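Local atomic coordinates of biofilm-associated surface protein (Staphylococcus aureus, PDB entry 7C7U), a protein that probably acts at the cell surface as an adhesin whose amyloid-like assembly, modulated by calcium, promotes biofilm formation. Residues 262-273 and 285-297. Sequence-based numbering, arbitrary orientation.
Sequences LPYIEGVELHQY and YDAKNKVADLTID
Strands 267-272 and 290-294 pair antiparallel, their axes 4.4 Å apart at closest approach, with a classic beta bulge where Val-291 and Ala-292 both face Leu-270. Strand 290-294 is an outermost strand of a five-stranded antiparallel sheet within this chain, and 323-331 flanks 267-272 across from it. At the bulge, Leu-270 O takes a nearly straight bond from Val-291 N (2.8 Å) and a weak one from Ala-292 N, while Leu-270 N donates to Ala-292 O. Toward the other end Leu-294 N donates to Val-268 O (2.8 Å) from above the carbonyl plane, and a water bridges Val-268 N and Leu-294 O.

On one face of the sheet, Leu-294 lays CD1 against Leu-270 CB (3.8 Å) and its CB against Val-268 CG1, the valine and leucine crossing at about a right angle. Ile-296 CD1 extends this apolar patch to Leu-262 CD2 (3.6 Å), with Tyr-255 of strand 252-257 also touching Leu-294 and Ile-296.

The opposite face carries a salt-bridge network. The extended chain of Lys-290, CG anti to the backbone N (chi1 -176°), carries NZ past His-271 to Glu-269 OE2, met from above the carboxylate plane at 2.8 Å; NZ also binds Asp-293 OD1, probably offsetting the repulsion between the two acids. Lys-290 CB lies over the His-271 ring face, a CH-pi contact. In the plane of that ring, His-271 NE2 donates to Glu-269 OE1 at 3.0 Å and 172°, meeting the oxygen on its anti side.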
ATOM      1  N   LEU A 262      -6.850  -6.145 -19.380  1.00 36.43           N
ATOM      2  CA  LEU A 262      -8.055  -6.039 -20.200  1.00 39.97           C
ATOM      3  C   LEU A 262      -9.293  -6.702 -19.597  1.00 39.71           C
ATOM      4  O   LEU A 262     -10.384  -6.114 -19.718  1.00 37.46           O
ATOM      5  CB  LEU A 262      -7.772  -6.607 -21.595  1.00 42.08           C
ATOM      6  CG  LEU A 262      -6.706  -5.899 -22.435  1.00 42.94           C
ATOM      7  CD1 LEU A 262      -6.871  -6.300 -23.885  1.00 42.86           C
ATOM      8  CD2 LEU A 262      -6.762  -4.381 -22.275  1.00 42.11           C
ATOM      9  N   PRO A 263      -9.218  -7.884 -18.960  1.00 40.63           N
ATOM     10  CA  PRO A 263     -10.424  -8.453 -18.312  1.00 39.65           C
ATOM     11  C   PRO A 263     -11.024  -7.586 -17.211  1.00 41.00           C
ATOM     12  O   PRO A 263     -12.162  -7.836 -16.783  1.00 41.03           O
ATOM     13  CB  PRO A 263      -9.925  -9.788 -17.737  1.00 38.53           C
ATOM     14  CG  PRO A 263      -8.746 -10.153 -18.565  1.00 44.93           C
ATOM     15  CD  PRO A 263      -8.088  -8.832 -18.934  1.00 38.94           C
ATOM     16  N   TYR A 264     -10.288  -6.607 -16.701  1.00 38.39           N
ATOM     17  CA  TYR A 264     -10.760  -5.779 -15.606  1.00 35.51           C
ATOM     18  C   TYR A 264     -11.178  -4.389 -16.040  1.00 37.46           C
ATOM     19  O   TYR A 264     -11.556  -3.583 -15.189  1.00 38.74           O
ATOM     20  CB  TYR A 264      -9.677  -5.679 -14.531  1.00 38.05           C
ATOM     21  CG  TYR A 264      -9.200  -7.031 -14.102  1.00 39.82           C
ATOM     22  CD1 TYR A 264      -9.883  -7.736 -13.126  1.00 42.15           C
ATOM     23  CD2 TYR A 264      -8.096  -7.625 -14.694  1.00 40.55           C
ATOM     24  CE1 TYR A 264      -9.466  -8.987 -12.730  1.00 42.76           C
ATOM     25  CE2 TYR A 264      -7.670  -8.884 -14.306  1.00 40.26           C
ATOM     26  CZ  TYR A 264      -8.366  -9.554 -13.316  1.00 40.06           C
ATOM     27  OH  TYR A 264      -7.975 -10.797 -12.909  1.00 44.56           O
ATOM     28  N   ILE A 265     -11.084  -4.057 -17.324  1.00 40.36           N
ATOM     29  CA  ILE A 265     -11.371  -2.704 -17.780  1.00 34.95           C
ATOM     30  C   ILE A 265     -12.782  -2.639 -18.344  1.00 34.93           C
ATOM     31  O   ILE A 265     -13.130  -3.389 -19.262  1.00 39.96           O
ATOM     32  CB  ILE A 265     -10.338  -2.225 -18.809  1.00 37.40           C
ATOM     33  CG1 ILE A 265      -8.965  -2.145 -18.139  1.00 35.90           C
ATOM     34  CG2 ILE A 265     -10.778  -0.879 -19.345  1.00 35.62           C
ATOM     35  CD1 ILE A 265      -7.791  -1.992 -19.120  1.00 35.72           C
ATOM     36  N   GLU A 266     -13.583  -1.729 -17.801  1.00 36.75           N
ATOM     37  CA  GLU A 266     -14.899  -1.404 -18.336  1.00 43.95           C
ATOM     38  C   GLU A 266     -14.820  -0.349 -19.432  1.00 45.20           C
ATOM     39  O   GLU A 266     -15.553  -0.425 -20.422  1.00 45.96           O
ATOM     40  CB  GLU A 266     -15.813  -0.897 -17.213  1.00 44.32           C
ATOM     41  CG  GLU A 266     -17.215  -0.476 -17.663  1.00 47.76           C
ATOM     42  CD  GLU A 266     -18.018  -1.642 -18.237  1.00 58.09           C
ATOM     43  OE1 GLU A 266     -17.777  -2.029 -19.409  1.00 62.72           O
ATOM     44  OE2 GLU A 266     -18.874  -2.184 -17.498  1.00 60.36           O
ATOM     45  N   GLY A 267     -13.945   0.637 -19.276  1.00 43.24           N
ATOM     46  CA  GLY A 267     -13.809   1.665 -20.291  1.00 42.42           C
ATOM     47  C   GLY A 267     -12.472   2.361 -20.189  1.00 42.04           C
ATOM     48  O   GLY A 267     -11.824   2.357 -19.137  1.00 37.06           O
ATOM     49  N   VAL A 268     -12.071   2.971 -21.306  1.00 38.35           N
ATOM     50  CA  VAL A 268     -10.811   3.701 -21.429  1.00 40.84           C
ATOM     51  C   VAL A 268     -11.115   5.110 -21.916  1.00 36.20           C
ATOM     52  O   VAL A 268     -11.846   5.285 -22.895  1.00 37.67           O
ATOM     53  CB  VAL A 268      -9.837   3.002 -22.394  1.00 36.98           C
ATOM     54  CG1 VAL A 268      -8.484   3.729 -22.419  1.00 37.53           C
ATOM     55  CG2 VAL A 268      -9.665   1.556 -22.013  1.00 40.47           C
ATOM     56  N   GLU A 269     -10.557   6.110 -21.237  1.00 32.65           N
ATOM     57  CA  GLU A 269     -10.870   7.506 -21.512  1.00 34.82           C
ATOM     58  C   GLU A 269      -9.598   8.337 -21.558  1.00 33.39           C
ATOM     59  O   GLU A 269      -8.632   8.060 -20.844  1.00 31.42           O
ATOM     60  CB  GLU A 269     -11.784   8.101 -20.435  1.00 34.40           C
ATOM     61  CG  GLU A 269     -13.018   7.258 -20.127  1.00 39.61           C
ATOM     62  CD  GLU A 269     -13.900   7.901 -19.059  1.00 44.48           C
ATOM     63  OE1 GLU A 269     -13.385   8.722 -18.267  1.00 40.40           O
ATOM     64  OE2 GLU A 269     -15.105   7.579 -19.015  1.00 46.78           O
ATOM     65  N   LEU A 270      -9.642   9.408 -22.348  1.00 32.68           N
ATOM     66  CA  LEU A 270      -8.579  10.399 -22.391  1.00 31.14           C
ATOM     67  C   LEU A 270      -8.997  11.628 -21.603  1.00 30.20           C
ATOM     68  O   LEU A 270     -10.089  12.173 -21.811  1.00 35.24           O
ATOM     69  CB  LEU A 270      -8.258  10.788 -23.838  1.00 30.16           C
ATOM     70  CG  LEU A 270      -7.072  11.725 -24.038  1.00 32.94           C
ATOM     71  CD1 LEU A 270      -5.785  10.968 -23.761  1.00 32.35           C
ATOM     72  CD2 LEU A 270      -7.070  12.271 -25.471  1.00 29.92           C
ATOM     73  N   HIS A 271      -8.122  12.078 -20.714  1.00 28.52           N
ATOM     74  CA  HIS A 271      -8.379  13.272 -19.928  1.00 31.27           C
ATOM     75  C   HIS A 271      -7.324  14.334 -20.224  1.00 35.23           C
ATOM     76  O   HIS A 271      -6.172  14.027 -20.558  1.00 31.45           O
ATOM     77  CB  HIS A 271      -8.395  12.952 -18.429  1.00 31.20           C
ATOM     78  CG  HIS A 271      -9.623  12.223 -17.989  1.00 31.12           C
ATOM     79  ND1 HIS A 271     -10.231  12.457 -16.772  1.00 33.19           N
ATOM     80  CD2 HIS A 271     -10.380  11.295 -18.616  1.00 35.56           C
ATOM     81  CE1 HIS A 271     -11.300  11.691 -16.664  1.00 35.00           C
ATOM     82  NE2 HIS A 271     -11.410  10.970 -17.763  1.00 34.54           N
ATOM     83  N   GLN A 272      -7.725  15.593 -20.095  1.00 35.50           N
ATOM     84  CA  GLN A 272      -6.747  16.660 -20.182  1.00 40.90           C
ATOM     85  C   GLN A 272      -6.081  16.830 -18.828  1.00 42.68           C
ATOM     86  O   GLN A 272      -6.702  16.644 -17.780  1.00 43.29           O
ATOM     87  CB  GLN A 272      -7.387  17.966 -20.649  1.00 41.30           C
ATOM     88  CG  GLN A 272      -7.346  18.104 -22.162  1.00 45.27           C
ATOM     89  CD  GLN A 272      -7.519  19.536 -22.636  1.00 46.87           C
ATOM     90  OE1 GLN A 272      -7.732  20.442 -21.831  1.00 51.62           O
ATOM     91  NE2 GLN A 272      -7.413  19.749 -23.950  1.00 46.35           N
ATOM     92  N   TYR A 273      -4.804  17.175 -18.860  1.00 45.14           N
ATOM     93  CA  TYR A 273      -3.951  17.014 -17.693  1.00 47.68           C
ATOM     94  C   TYR A 273      -2.951  18.156 -17.566  1.00 53.59           C
ATOM     95  O   TYR A 273      -2.270  18.502 -18.537  1.00 49.61           O
ATOM     96  CB  TYR A 273      -3.220  15.668 -17.791  1.00 44.88           C
ATOM     97  CG  TYR A 273      -2.453  15.285 -16.555  1.00 48.24           C
ATOM     98  CD1 TYR A 273      -1.332  14.473 -16.644  1.00 44.82           C
ATOM     99  CD2 TYR A 273      -2.882  15.691 -15.294  1.00 53.34           C
ATOM    100  CE1 TYR A 273      -0.620  14.121 -15.529  1.00 50.18           C
ATOM    101  CE2 TYR A 273      -2.182  15.329 -14.159  1.00 55.66           C
ATOM    102  CZ  TYR A 273      -1.052  14.541 -14.282  1.00 53.72           C
ATOM    103  OH  TYR A 273      -0.335  14.177 -13.167  1.00 53.71           O
ATOM    104  N   TYR A 285      -8.011  13.092  -9.834  1.00 43.80           N
ATOM    105  CA  TYR A 285      -8.979  12.716 -10.847  1.00 43.02           C
ATOM    106  C   TYR A 285     -10.195  13.633 -10.783  1.00 48.59           C
ATOM    107  O   TYR A 285     -10.665  14.003  -9.702  1.00 50.03           O
ATOM    108  CB  TYR A 285      -9.390  11.256 -10.650  1.00 41.82           C
ATOM    109  CG  TYR A 285     -10.586  10.814 -11.458  1.00 40.16           C
ATOM    110  CD1 TYR A 285     -10.469  10.531 -12.806  1.00 40.28           C
ATOM    111  CD2 TYR A 285     -11.825  10.641 -10.857  1.00 40.02           C
ATOM    112  CE1 TYR A 285     -11.561  10.109 -13.544  1.00 39.65           C
ATOM    113  CE2 TYR A 285     -12.918  10.225 -11.586  1.00 40.74           C
ATOM    114  CZ  TYR A 285     -12.780   9.957 -12.929  1.00 37.39           C
ATOM    115  OH  TYR A 285     -13.869   9.536 -13.663  1.00 39.16           O
ATOM    116  N   ASP A 286     -10.703  13.998 -11.953  1.00 44.43           N
ATOM    117  CA  ASP A 286     -11.928  14.785 -12.053  1.00 46.86           C
ATOM    118  C   ASP A 286     -12.583  14.414 -13.375  1.00 45.90           C
ATOM    119  O   ASP A 286     -12.041  14.738 -14.438  1.00 45.50           O
ATOM    120  CB  ASP A 286     -11.625  16.280 -11.982  1.00 47.92           C
ATOM    121  CG  ASP A 286     -12.875  17.141 -12.084  1.00 53.75           C
ATOM    122  OD1 ASP A 286     -13.995  16.604 -11.967  1.00 56.43           O
ATOM    123  OD2 ASP A 286     -12.736  18.366 -12.286  1.00 58.03           O
ATOM    124  N   ALA A 287     -13.736  13.738 -13.316  1.00 40.12           N
ATOM    125  CA  ALA A 287     -14.407  13.320 -14.542  1.00 44.68           C
ATOM    126  C   ALA A 287     -14.708  14.489 -15.479  1.00 47.20           C
ATOM    127  O   ALA A 287     -14.899  14.270 -16.683  1.00 46.09           O
ATOM    128  CB  ALA A 287     -15.695  12.571 -14.205  1.00 41.94           C
ATOM    129  N   LYS A 288     -14.722  15.727 -14.972  1.00 45.95           N
ATOM    130  CA  LYS A 288     -14.927  16.864 -15.857  1.00 48.22           C
ATOM    131  C   LYS A 288     -13.763  17.063 -16.809  1.00 49.42           C
ATOM    132  O   LYS A 288     -13.917  17.793 -17.792  1.00 45.19           O
ATOM    133  CB  LYS A 288     -15.165  18.151 -15.061  1.00 49.26           C
ATOM    134  CG  LYS A 288     -16.416  18.053 -14.204  1.00 59.36           C
ATOM    135  CD  LYS A 288     -16.637  19.261 -13.310  1.00 63.38           C
ATOM    136  CE  LYS A 288     -17.003  20.475 -14.166  1.00 70.75           C
ATOM    137  NZ  LYS A 288     -17.295  21.702 -13.365  1.00 80.24           N
ATOM    138  N   ASN A 289     -12.629  16.403 -16.559  1.00 45.87           N
ATOM    139  CA  ASN A 289     -11.452  16.512 -17.411  1.00 43.35           C
ATOM    140  C   ASN A 289     -11.488  15.564 -18.600  1.00 41.23           C
ATOM    141  O   ASN A 289     -10.553  15.569 -19.403  1.00 38.09           O
ATOM    142  CB  ASN A 289     -10.181  16.247 -16.591  1.00 41.49           C
ATOM    143  CG  ASN A 289      -9.849  17.385 -15.631  1.00 48.48           C
ATOM    144  OD1 ASN A 289     -10.138  18.549 -15.908  1.00 51.35           O
ATOM    145  ND2 ASN A 289      -9.216  17.051 -14.508  1.00 47.58           N
ATOM    146  N   LYS A 290     -12.555  14.789 -18.753  1.00 40.10           N
ATOM    147  CA  LYS A 290     -12.661  13.848 -19.856  1.00 39.67           C
ATOM    148  C   LYS A 290     -12.805  14.591 -21.178  1.00 39.86           C
ATOM    149  O   LYS A 290     -13.612  15.516 -21.295  1.00 38.02           O
ATOM    150  CB  LYS A 290     -13.859  12.926 -19.639  1.00 39.18           C
ATOM    151  CG  LYS A 290     -14.018  11.830 -20.679  1.00 37.99           C
ATOM    152  CD  LYS A 290     -15.239  10.962 -20.348  1.00 39.45           C
ATOM    153  CE  LYS A 290     -15.588  10.044 -21.493  1.00 42.22           C
ATOM    154  NZ  LYS A 290     -16.444   8.911 -21.034  1.00 47.82           N
ATOM    155  N   VAL A 291     -12.019  14.188 -22.173  1.00 36.77           N
ATOM    156  CA  VAL A 291     -12.097  14.777 -23.505  1.00 39.52           C
ATOM    157  C   VAL A 291     -12.404  13.760 -24.600  1.00 40.67           C
ATOM    158  O   VAL A 291     -12.716  14.172 -25.729  1.00 41.74           O
ATOM    159  CB  VAL A 291     -10.812  15.564 -23.852  1.00 38.88           C
ATOM    160  CG1 VAL A 291     -10.663  16.775 -22.931  1.00 40.97           C
ATOM    161  CG2 VAL A 291      -9.573  14.665 -23.777  1.00 32.99           C
ATOM    162  N   ALA A 292     -12.315  12.459 -24.331  1.00 35.73           N
ATOM    163  CA  ALA A 292     -12.668  11.468 -25.337  1.00 38.26           C
ATOM    164  C   ALA A 292     -12.807  10.104 -24.687  1.00 39.22           C
ATOM    165  O   ALA A 292     -12.238   9.836 -23.623  1.00 37.70           O
ATOM    166  CB  ALA A 292     -11.630  11.385 -26.466  1.00 35.28           C
ATOM    167  N   ASP A 293     -13.560   9.242 -25.367  1.00 38.73           N
ATOM    168  CA  ASP A 293     -13.521   7.805 -25.141  1.00 39.38           C
ATOM    169  C   ASP A 293     -12.466   7.195 -26.048  1.00 42.29           C
ATOM    170  O   ASP A 293     -12.335   7.586 -27.212  1.00 40.22           O
ATOM    171  CB  ASP A 293     -14.885   7.174 -25.426  1.00 40.55           C
ATOM    172  CG  ASP A 293     -15.958   7.670 -24.477  1.00 47.56           C
ATOM    173  OD1 ASP A 293     -15.871   7.351 -23.275  1.00 50.04           O
ATOM    174  OD2 ASP A 293     -16.864   8.412 -24.922  1.00 47.34           O
ATOM    175  N   LEU A 294     -11.697   6.250 -25.510  1.00 39.06           N
ATOM    176  CA  LEU A 294     -10.628   5.616 -26.263  1.00 38.13           C
ATOM    177  C   LEU A 294     -10.964   4.157 -26.530  1.00 42.71           C
ATOM    178  O   LEU A 294     -11.576   3.483 -25.699  1.00 44.66           O
ATOM    179  CB  LEU A 294      -9.291   5.698 -25.518  1.00 36.06           C
ATOM    180  CG  LEU A 294      -8.747   7.093 -25.228  1.00 30.88           C
ATOM    181  CD1 LEU A 294      -7.571   7.032 -24.247  1.00 26.82           C
ATOM    182  CD2 LEU A 294      -8.316   7.740 -26.550  1.00 35.04           C
ATOM    183  N   THR A 295     -10.537   3.666 -27.683  1.00 38.81           N
ATOM    184  CA  THR A 295     -10.673   2.255 -27.999  1.00 44.46           C
ATOM    185  C   THR A 295      -9.300   1.600 -28.006  1.00 46.61           C
ATOM    186  O   THR A 295      -8.293   2.230 -28.352  1.00 39.85           O
ATOM    187  CB  THR A 295     -11.361   2.036 -29.344  1.00 46.52           C
ATOM    188  OG1 THR A 295     -10.405   2.183 -30.394  1.00 53.14           O
ATOM    189  CG2 THR A 295     -12.490   3.033 -29.539  1.00 46.50           C
ATOM    190  N   ILE A 296      -9.278   0.323 -27.608  1.00 41.85           N
ATOM    191  CA  ILE A 296      -8.082  -0.508 -27.590  1.00 40.16           C
ATOM    192  C   ILE A 296      -8.379  -1.781 -28.366  1.00 42.61           C
ATOM    193  O   ILE A 296      -9.525  -2.238 -28.415  1.00 50.64           O
ATOM    194  CB  ILE A 296      -7.640  -0.839 -26.148  1.00 41.43           C
ATOM    195  CG1 ILE A 296      -8.868  -1.119 -25.279  1.00 43.91           C
ATOM    196  CG2 ILE A 296      -6.813   0.287 -25.550  1.00 40.94           C
ATOM    197  CD1 ILE A 296      -8.560  -1.816 -23.985  1.00 42.50           C
ATOM    198  N   ASP A 297      -7.347  -2.356 -28.980  1.00 40.55           N
ATOM    199  CA  ASP A 297      -7.530  -3.610 -29.698  1.00 42.47           C
ATOM    200  C   ASP A 297      -7.297  -4.775 -28.733  1.00 43.61           C
ATOM    201  O   ASP A 297      -7.132  -4.579 -27.525  1.00 40.23           O
ATOM    202  CB  ASP A 297      -6.647  -3.661 -30.953  1.00 38.90           C
ATOM    203  CG  ASP A 297      -5.153  -3.697 -30.652  1.00 44.34           C
ATOM    204  OD1 ASP A 297      -4.746  -3.968 -29.505  1.00 42.03           O
ATOM    205  OD2 ASP A 297      -4.363  -3.439 -31.587  1.00 46.64           O
TER
HETATM  206  O   HOH W   1     -13.250   2.182 -24.022  1.00 45.15           O
HETATM  207  O   HOH W   2     -14.864   5.068 -22.505  1.00 47.49           O
HETATM  208  O   HOH W   3      -8.935  13.561 -14.410  1.00 38.01           O